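Local coordinates for protein ribonucleoside-diphosphate reductase, alpha chain (Actinobacillus ureae ATCC 25976, PDB 6DQX) that probably reduces ribonucleoside diphosphates to deoxyribonucleotides, as the catalytic alpha subunit of a class Id ribonucleotide reductase, at residues Phe364-Lys378 and Ser504-Ile516. Residues are numbered along the deposited sequence; the frame is centred on the assembly and turned at random.
Sequences FDSFQAMQKNNLIFK and SVIQQAAQRQKYI
Around N373 and Q511, the helices of 367-378 and 504-513 pack side by side and run in the same general direction, their axes 9.3 Å apart and crossing at -32°, in the barrel domain of the ribonucleotide reductase large chain. The seam is largely polar, with N373 at its centre. Its ND2 uses both hydrogens, one on Q511 OE1 at 2.9 Å and the other on the backbone Q508 O. N373 OD1 takes R512 NE at 2.9 Å, in the carbonyl plane on a lone pair, and a weak second bond from R512 NH2; with both ends engaged, the amide's rotation is set. Q511 stretches across with CG anti to its own N (chi1 -179°), and its NE2 reaches M370 O from the face opposite N374 N, while M370 CE lies against OE1. R512 also lays CD over the centre of the F377 ring, 3.6 Å from the centroid; beyond the pair, W353 makes a cation-pi contact with its guanidinium and Q520 OE1 takes its NH1. W353 bonds Q508 OE1 too, while Q508 NE2 sits above one face of the F364 ring and bonds weakly to F364 O. In the type I turn from Q513 to I516, Y515 packs a ring face on K378 CB, and its OH donates to N374 OD1 at 2.5 Å. That same oxygen accepts from a water 2.6 Å away, which in turn accepts from K514 NZ.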
ATOM      1  N   PHE A 364      43.620 -16.870  -5.193  1.00 17.87           N
ATOM      2  CA  PHE A 364      42.763 -15.839  -4.603  1.00 17.66           C
ATOM      3  C   PHE A 364      43.245 -15.390  -3.229  1.00 18.17           C
ATOM      4  O   PHE A 364      43.414 -14.193  -2.983  1.00 18.17           O
ATOM      5  CB  PHE A 364      41.321 -16.358  -4.502  1.00 17.99           C
ATOM      6  CG  PHE A 364      40.329 -15.330  -4.018  1.00 17.19           C
ATOM      7  CD1 PHE A 364      40.132 -15.105  -2.661  1.00 18.01           C
ATOM      8  CD2 PHE A 364      39.589 -14.592  -4.938  1.00 18.12           C
ATOM      9  CE1 PHE A 364      39.211 -14.159  -2.233  1.00 18.94           C
ATOM     10  CE2 PHE A 364      38.668 -13.635  -4.507  1.00 17.59           C
ATOM     11  CZ  PHE A 364      38.490 -13.425  -3.167  1.00 17.59           C
ATOM     12  N   ASP A 365      43.460 -16.355  -2.341  1.00 18.22           N
ATOM     13  CA  ASP A 365      43.941 -16.090  -0.986  1.00 19.34           C
ATOM     14  C   ASP A 365      45.474 -16.102  -0.997  1.00 19.73           C
ATOM     15  O   ASP A 365      46.074 -17.124  -0.705  1.00 19.19           O
ATOM     16  CB  ASP A 365      43.416 -17.170  -0.033  1.00 21.39           C
ATOM     17  CG  ASP A 365      43.904 -17.012   1.410  1.00 22.77           C
ATOM     18  OD1 ASP A 365      44.389 -15.930   1.788  1.00 24.45           O
ATOM     19  OD2 ASP A 365      43.791 -18.002   2.168  1.00 24.77           O
ATOM     20  N   SER A 366      46.079 -14.973  -1.352  1.00 17.18           N
ATOM     21  CA  SER A 366      47.542 -14.865  -1.380  1.00 16.53           C
ATOM     22  C   SER A 366      48.031 -13.435  -1.159  1.00 17.28           C
ATOM     23  O   SER A 366      47.313 -12.476  -1.391  1.00 16.49           O
ATOM     24  CB  SER A 366      48.087 -15.395  -2.709  1.00 15.60           C
ATOM     25  OG  SER A 366      47.754 -14.563  -3.792  1.00 14.39           O
ATOM     26  N   PHE A 367      49.297 -13.302  -0.760  1.00 16.83           N
ATOM     27  CA  PHE A 367      49.927 -12.000  -0.660  1.00 17.17           C
ATOM     28  C   PHE A 367      49.939 -11.275  -2.000  1.00 16.83           C
ATOM     29  O   PHE A 367      49.670 -10.076  -2.050  1.00 17.57           O
ATOM     30  CB  PHE A 367      51.353 -12.205  -0.134  1.00 19.14           C
ATOM     31  CG  PHE A 367      52.126 -10.940   0.053  1.00 20.36           C
ATOM     32  CD1 PHE A 367      51.962 -10.194   1.201  1.00 21.69           C
ATOM     33  CD2 PHE A 367      52.992 -10.495  -0.918  1.00 21.59           C
ATOM     34  CE1 PHE A 367      52.670  -9.013   1.378  1.00 22.66           C
ATOM     35  CE2 PHE A 367      53.722  -9.335  -0.742  1.00 21.79           C
ATOM     36  CZ  PHE A 367      53.566  -8.602   0.416  1.00 21.93           C
ATOM     37  N   GLN A 368      50.239 -11.979  -3.092  1.00 16.58           N
ATOM     38  CA  GLN A 368      50.257 -11.353  -4.415  1.00 18.03           C
ATOM     39  C   GLN A 368      48.867 -10.823  -4.820  1.00 16.12           C
ATOM     40  O   GLN A 368      48.766  -9.735  -5.409  1.00 15.04           O
ATOM     41  CB  GLN A 368      50.795 -12.283  -5.494  1.00 21.25           C
ATOM     42  CG  GLN A 368      52.305 -12.475  -5.424  1.00 25.81           C
ATOM     43  CD  GLN A 368      52.818 -13.549  -6.380  1.00 29.00           C
ATOM     44  OE1 GLN A 368      52.036 -14.242  -7.057  1.00 32.64           O
ATOM     45  NE2 GLN A 368      54.147 -13.667  -6.472  1.00 33.81           N
ATOM     46  N   ALA A 369      47.825 -11.565  -4.478  1.00 15.34           N
ATOM     47  CA  ALA A 369      46.426 -11.060  -4.678  1.00 15.52           C
ATOM     48  C   ALA A 369      46.194  -9.751  -3.931  1.00 15.39           C
ATOM     49  O   ALA A 369      45.654  -8.795  -4.491  1.00 15.56           O
ATOM     50  CB  ALA A 369      45.422 -12.090  -4.219  1.00 15.72           C
ATOM     51  N   MET A 370      46.649  -9.689  -2.678  1.00 15.83           N
ATOM     52  CA  MET A 370      46.522  -8.468  -1.898  1.00 16.53           C
ATOM     53  C   MET A 370      47.267  -7.305  -2.537  1.00 15.92           C
ATOM     54  O   MET A 370      46.764  -6.188  -2.550  1.00 14.45           O
ATOM     55  CB  MET A 370      46.977  -8.672  -0.465  1.00 19.83           C
ATOM     56  CG  MET A 370      46.131  -9.666   0.292  1.00 24.11           C
ATOM     57  SD  MET A 370      46.414  -9.582   2.050  1.00 31.19           S
ATOM     58  CE  MET A 370      45.477  -8.126   2.489  1.00 32.39           C
ATOM     59  N   GLN A 371      48.459  -7.558  -3.099  1.00 14.95           N
ATOM     60  CA  GLN A 371      49.157  -6.499  -3.835  1.00 15.40           C
ATOM     61  C   GLN A 371      48.378  -5.965  -5.014  1.00 14.94           C
ATOM     62  O   GLN A 371      48.325  -4.750  -5.238  1.00 14.24           O
ATOM     63  CB  GLN A 371      50.523  -6.974  -4.336  1.00 16.26           C
ATOM     64  CG  GLN A 371      51.426  -7.352  -3.195  1.00 17.43           C
ATOM     65  CD  GLN A 371      52.785  -7.786  -3.705  1.00 19.62           C
ATOM     66  OE1 GLN A 371      52.876  -8.657  -4.585  1.00 21.17           O
ATOM     67  NE2 GLN A 371      53.848  -7.140  -3.206  1.00 21.74           N
ATOM     68  N   LYS A 372      47.810  -6.873  -5.792  1.00 13.82           N
ATOM     69  CA  LYS A 372      46.999  -6.487  -6.951  1.00 14.32           C
ATOM     70  C   LYS A 372      45.714  -5.750  -6.539  1.00 12.92           C
ATOM     71  O   LYS A 372      45.281  -4.802  -7.218  1.00 12.61           O
ATOM     72  CB  LYS A 372      46.649  -7.712  -7.799  1.00 15.08           C
ATOM     73  CG  LYS A 372      47.842  -8.405  -8.482  1.00 17.10           C
ATOM     74  CD  LYS A 372      48.530  -7.513  -9.485  1.00 18.97           C
ATOM     75  CE  LYS A 372      49.342  -8.351 -10.470  1.00 20.87           C
ATOM     76  NZ  LYS A 372      50.150  -7.442 -11.298  1.00 22.53           N
ATOM     77  N   ASN A 373      45.148  -6.182  -5.424  1.00 13.01           N
ATOM     78  CA  ASN A 373      43.879  -5.599  -4.876  1.00 12.35           C
ATOM     79  C   ASN A 373      44.146  -4.122  -4.570  1.00 12.89           C
ATOM     80  O   ASN A 373      43.404  -3.239  -4.990  1.00 11.60           O
ATOM     81  CB  ASN A 373      43.483  -6.372  -3.624  1.00 12.32           C
ATOM     82  CG  ASN A 373      42.055  -6.143  -3.189  1.00 12.15           C
ATOM     83  OD1 ASN A 373      41.162  -6.016  -4.013  1.00 12.18           O
ATOM     84  ND2 ASN A 373      41.839  -6.100  -1.884  1.00 12.06           N
ATOM     85  N   ASN A 374      45.253  -3.851  -3.859  1.00 13.21           N
ATOM     86  CA  ASN A 374      45.615  -2.492  -3.553  1.00 14.42           C
ATOM     87  C   ASN A 374      45.839  -1.645  -4.805  1.00 13.83           C
ATOM     88  O   ASN A 374      45.361  -0.507  -4.887  1.00 14.49           O
ATOM     89  CB  ASN A 374      46.880  -2.454  -2.675  1.00 16.66           C
ATOM     90  CG  ASN A 374      47.224  -1.058  -2.239  1.00 19.98           C
ATOM     91  OD1 ASN A 374      46.542  -0.492  -1.383  1.00 24.08           O
ATOM     92  ND2 ASN A 374      48.316  -0.500  -2.786  1.00 23.84           N
ATOM     93  N   LEU A 375      46.589  -2.189  -5.762  1.00 14.31           N
ATOM     94  CA  LEU A 375      46.937  -1.484  -6.991  1.00 14.87           C
ATOM     95  C   LEU A 375      45.688  -1.125  -7.796  1.00 14.20           C
ATOM     96  O   LEU A 375      45.511   0.007  -8.216  1.00 14.66           O
ATOM     97  CB  LEU A 375      47.850  -2.358  -7.856  1.00 15.58           C
ATOM     98  CG  LEU A 375      48.190  -1.780  -9.228  1.00 17.45           C
ATOM     99  CD1 LEU A 375      48.911  -0.435  -9.101  1.00 18.82           C
ATOM    100  CD2 LEU A 375      48.998  -2.792  -9.998  1.00 18.75           C
ATOM    101  N   ILE A 376      44.854  -2.117  -8.021  1.00 13.46           N
ATOM    102  CA  ILE A 376      43.656  -1.922  -8.848  1.00 13.40           C
ATOM    103  C   ILE A 376      42.717  -0.880  -8.261  1.00 13.18           C
ATOM    104  O   ILE A 376      42.304   0.082  -8.957  1.00 12.83           O
ATOM    105  CB  ILE A 376      42.935  -3.264  -9.070  1.00 13.46           C
ATOM    106  CG1 ILE A 376      43.763  -4.092 -10.067  1.00 13.77           C
ATOM    107  CG2 ILE A 376      41.512  -3.054  -9.588  1.00 14.33           C
ATOM    108  CD1 ILE A 376      43.266  -5.496 -10.309  1.00 14.13           C
ATOM    109  N   PHE A 377      42.406  -1.038  -6.983  1.00 12.09           N
ATOM    110  CA  PHE A 377      41.411  -0.144  -6.365  1.00 12.29           C
ATOM    111  C   PHE A 377      41.947   1.251  -6.090  1.00 12.02           C
ATOM    112  O   PHE A 377      41.220   2.210  -6.214  1.00 11.72           O
ATOM    113  CB  PHE A 377      40.759  -0.837  -5.201  1.00 12.20           C
ATOM    114  CG  PHE A 377      39.853  -1.931  -5.660  1.00 11.45           C
ATOM    115  CD1 PHE A 377      38.558  -1.635  -6.102  1.00 11.61           C
ATOM    116  CD2 PHE A 377      40.293  -3.219  -5.741  1.00 11.24           C
ATOM    117  CE1 PHE A 377      37.748  -2.645  -6.560  1.00 11.44           C
ATOM    118  CE2 PHE A 377      39.506  -4.222  -6.229  1.00 11.43           C
ATOM    119  CZ  PHE A 377      38.205  -3.933  -6.615  1.00 11.51           C
ATOM    120  N   LYS A 378      43.255   1.366  -5.831  1.00 12.16           N
ATOM    121  CA  LYS A 378      43.890   2.670  -5.763  1.00 13.04           C
ATOM    122  C   LYS A 378      43.810   3.403  -7.098  1.00 12.40           C
ATOM    123  O   LYS A 378      43.541   4.627  -7.150  1.00 12.72           O
ATOM    124  CB  LYS A 378      45.352   2.545  -5.271  1.00 14.63           C
ATOM    125  CG  LYS A 378      46.055   3.900  -5.068  1.00 16.83           C
ATOM    126  CD  LYS A 378      47.450   3.697  -4.449  1.00 19.77           C
ATOM    127  CE  LYS A 378      48.073   5.022  -4.032  1.00 24.16           C
ATOM    128  NZ  LYS A 378      48.677   5.727  -5.194  1.00 27.44           N
ATOM    129  N   SER A 504      39.851 -14.621   4.012  1.00 17.29           N
ATOM    130  CA  SER A 504      40.510 -13.887   2.915  1.00 18.17           C
ATOM    131  C   SER A 504      39.542 -12.985   2.139  1.00 16.72           C
ATOM    132  O   SER A 504      39.891 -11.861   1.760  1.00 15.28           O
ATOM    133  CB  SER A 504      41.314 -14.810   1.989  1.00 20.59           C
ATOM    134  OG  SER A 504      40.521 -15.386   0.975  1.00 23.47           O
ATOM    135  N   VAL A 505      38.311 -13.458   1.963  1.00 16.02           N
ATOM    136  CA  VAL A 505      37.253 -12.655   1.342  1.00 16.04           C
ATOM    137  C   VAL A 505      37.040 -11.364   2.147  1.00 15.44           C
ATOM    138  O   VAL A 505      37.057 -10.265   1.602  1.00 14.34           O
ATOM    139  CB  VAL A 505      35.946 -13.479   1.217  1.00 16.40           C
ATOM    140  CG1 VAL A 505      34.758 -12.591   0.879  1.00 16.48           C
ATOM    141  CG2 VAL A 505      36.121 -14.564   0.164  1.00 16.77           C
ATOM    142  N   ILE A 506      36.909 -11.510   3.462  1.00 15.15           N
ATOM    143  CA  ILE A 506      36.686 -10.384   4.364  1.00 15.76           C
ATOM    144  C   ILE A 506      37.886  -9.444   4.409  1.00 14.62           C
ATOM    145  O   ILE A 506      37.732  -8.206   4.314  1.00 12.64           O
ATOM    146  CB  ILE A 506      36.348 -10.898   5.794  1.00 17.45           C
ATOM    147  CG1 ILE A 506      35.060 -11.727   5.778  1.00 19.03           C
ATOM    148  CG2 ILE A 506      36.255  -9.764   6.802  1.00 18.20           C
ATOM    149  CD1 ILE A 506      33.886 -11.082   5.121  1.00 19.58           C
ATOM    150  N   GLN A 507      39.080 -10.031   4.529  1.00 14.18           N
ATOM    151  CA  GLN A 507      40.297  -9.220   4.558  1.00 14.38           C
ATOM    152  C   GLN A 507      40.548  -8.425   3.278  1.00 12.92           C
ATOM    153  O   GLN A 507      40.873  -7.232   3.360  1.00 12.62           O
ATOM    154  CB  GLN A 507      41.511 -10.070   4.936  1.00 14.88           C
ATOM    155  CG  GLN A 507      41.448 -10.474   6.388  1.00 15.89           C
ATOM    156  CD  GLN A 507      42.566 -11.400   6.823  1.00 16.81           C
ATOM    157  OE1 GLN A 507      43.258 -12.011   5.999  1.00 18.22           O
ATOM    158  NE2 GLN A 507      42.696 -11.553   8.125  1.00 17.07           N
ATOM    159  N   GLN A 508      40.334  -9.042   2.112  1.00 12.84           N
ATOM    160  CA  GLN A 508      40.429  -8.330   0.853  1.00 13.37           C
ATOM    161  C   GLN A 508      39.413  -7.202   0.732  1.00 12.74           C
ATOM    162  O   GLN A 508      39.731  -6.138   0.179  1.00 12.47           O
ATOM    163  CB  GLN A 508      40.295  -9.267  -0.348  1.00 14.75           C
ATOM    164  CG  GLN A 508      41.524 -10.129  -0.598  1.00 16.16           C
ATOM    165  CD  GLN A 508      41.425 -10.915  -1.894  1.00 17.02           C
ATOM    166  OE1 GLN A 508      40.584 -10.629  -2.734  1.00 17.58           O
ATOM    167  NE2 GLN A 508      42.250 -11.956  -2.027  1.00 19.39           N
ATOM    168  N   ALA A 509      38.195  -7.443   1.224  1.00 12.42           N
ATOM    169  CA  ALA A 509      37.167  -6.393   1.230  1.00 12.30           C
ATOM    170  C   ALA A 509      37.600  -5.243   2.143  1.00 11.91           C
ATOM    171  O   ALA A 509      37.499  -4.060   1.771  1.00 11.40           O
ATOM    172  CB  ALA A 509      35.786  -6.964   1.630  1.00 12.60           C
ATOM    173  N   ALA A 510      38.169  -5.589   3.301  1.00 12.25           N
ATOM    174  CA  ALA A 510      38.641  -4.579   4.245  1.00 12.63           C
ATOM    175  C   ALA A 510      39.766  -3.758   3.645  1.00 12.92           C
ATOM    176  O   ALA A 510      39.783  -2.536   3.801  1.00 13.35           O
ATOM    177  CB  ALA A 510      39.088  -5.216   5.555  1.00 13.19           C
ATOM    178  N   GLN A 511      40.674  -4.434   2.938  1.00 13.04           N
ATOM    179  CA  GLN A 511      41.815  -3.776   2.324  1.00 13.93           C
ATOM    180  C   GLN A 511      41.421  -2.771   1.262  1.00 13.39           C
ATOM    181  O   GLN A 511      41.938  -1.656   1.265  1.00 11.83           O
ATOM    182  CB  GLN A 511      42.788  -4.798   1.761  1.00 15.40           C
ATOM    183  CG  GLN A 511      44.027  -4.196   1.117  1.00 16.25           C
ATOM    184  CD  GLN A 511      44.814  -5.183   0.256  1.00 17.27           C
ATOM    185  OE1 GLN A 511      44.281  -6.182  -0.248  1.00 18.35           O
ATOM    186  NE2 GLN A 511      46.113  -4.900   0.095  1.00 18.55           N
ATOM    187  N   ARG A 512      40.510  -3.155   0.345  1.00 12.11           N
ATOM    188  CA  ARG A 512      40.109  -2.252  -0.721  1.00 11.91           C
ATOM    189  C   ARG A 512      39.103  -1.162  -0.285  1.00 12.14           C
ATOM    190  O   ARG A 512      38.972  -0.158  -0.981  1.00 12.73           O
ATOM    191  CB  ARG A 512      39.611  -3.027  -1.949  1.00 11.26           C
ATOM    192  CG  ARG A 512      38.220  -3.668  -1.806  1.00 11.04           C
ATOM    193  CD  ARG A 512      37.789  -4.335  -3.108  1.00 11.18           C
ATOM    194  NE  ARG A 512      38.414  -5.620  -3.323  1.00 10.69           N
ATOM    195  CZ  ARG A 512      37.974  -6.799  -2.874  1.00 11.86           C
ATOM    196  NH1 ARG A 512      36.862  -6.930  -2.159  1.00 12.79           N
ATOM    197  NH2 ARG A 512      38.652  -7.885  -3.156  1.00 12.23           N
ATOM    198  N   GLN A 513      38.456  -1.337   0.867  1.00 12.87           N
ATOM    199  CA  GLN A 513      37.454  -0.381   1.339  1.00 13.03           C
ATOM    200  C   GLN A 513      37.972   1.038   1.452  1.00 13.33           C
ATOM    201  O   GLN A 513      37.207   1.972   1.202  1.00 13.03           O
ATOM    202  CB  GLN A 513      36.809  -0.817   2.642  1.00 12.85           C
ATOM    203  CG  GLN A 513      35.572  -0.012   3.059  1.00 12.42           C
ATOM    204  CD  GLN A 513      34.482   0.001   1.994  1.00 11.82           C
ATOM    205  OE1 GLN A 513      33.853  -1.014   1.731  1.00 11.37           O
ATOM    206  NE2 GLN A 513      34.282   1.160   1.354  1.00 11.41           N
ATOM    207  N   LYS A 514      39.257   1.223   1.780  1.00 13.97           N
ATOM    208  CA  LYS A 514      39.786   2.583   1.877  1.00 15.01           C
ATOM    209  C   LYS A 514      39.752   3.352   0.561  1.00 14.70           C
ATOM    210  O   LYS A 514      39.781   4.597   0.564  1.00 15.29           O
ATOM    211  CB  LYS A 514      41.208   2.613   2.469  1.00 17.26           C
ATOM    212  CG  LYS A 514      42.304   2.117   1.546  1.00 17.89           C
ATOM    213  CD  LYS A 514      43.661   2.131   2.245  1.00 19.69           C
ATOM    214  CE  LYS A 514      43.801   0.981   3.226  1.00 20.31           C
ATOM    215  NZ  LYS A 514      43.877  -0.347   2.568  1.00 20.79           N
ATOM    216  N   TYR A 515      39.680   2.632  -0.566  1.00 12.95           N
ATOM    217  CA  TYR A 515      39.614   3.243  -1.884  1.00 12.67           C
ATOM    218  C   TYR A 515      38.207   3.374  -2.475  1.00 12.40           C
ATOM    219  O   TYR A 515      38.074   3.794  -3.621  1.00 12.24           O
ATOM    220  CB  TYR A 515      40.425   2.397  -2.851  1.00 12.61           C
ATOM    221  CG  TYR A 515      41.851   2.253  -2.423  1.00 13.16           C
ATOM    222  CD1 TYR A 515      42.655   3.369  -2.330  1.00 14.24           C
ATOM    223  CD2 TYR A 515      42.391   1.014  -2.103  1.00 14.09           C
ATOM    224  CE1 TYR A 515      43.993   3.260  -1.924  1.00 14.80           C
ATOM    225  CE2 TYR A 515      43.723   0.899  -1.679  1.00 15.10           C
ATOM    226  CZ  TYR A 515      44.508   2.021  -1.630  1.00 15.75           C
ATOM    227  OH  TYR A 515      45.832   1.929  -1.221  1.00 18.82           O
ATOM    228  N   ILE A 516      37.183   3.014  -1.703  1.00 11.78           N
ATOM    229  CA  ILE A 516      35.792   2.925  -2.213  1.00 11.84           C
ATOM    230  C   ILE A 516      34.937   3.804  -1.319  1.00 12.07           C
ATOM    231  O   ILE A 516      34.815   3.569  -0.106  1.00 12.51           O
ATOM    232  CB  ILE A 516      35.286   1.460  -2.181  1.00 11.53           C
ATOM    233  CG1 ILE A 516      36.082   0.583  -3.156  1.00 11.41           C
ATOM    234  CG2 ILE A 516      33.786   1.393  -2.529  1.00 11.48           C
ATOM    235  CD1 ILE A 516      35.918  -0.908  -2.910  1.00 11.28           C
TER
HETATM  236  O   HOH W   1      45.864  -1.033   1.082  1.00 37.55           O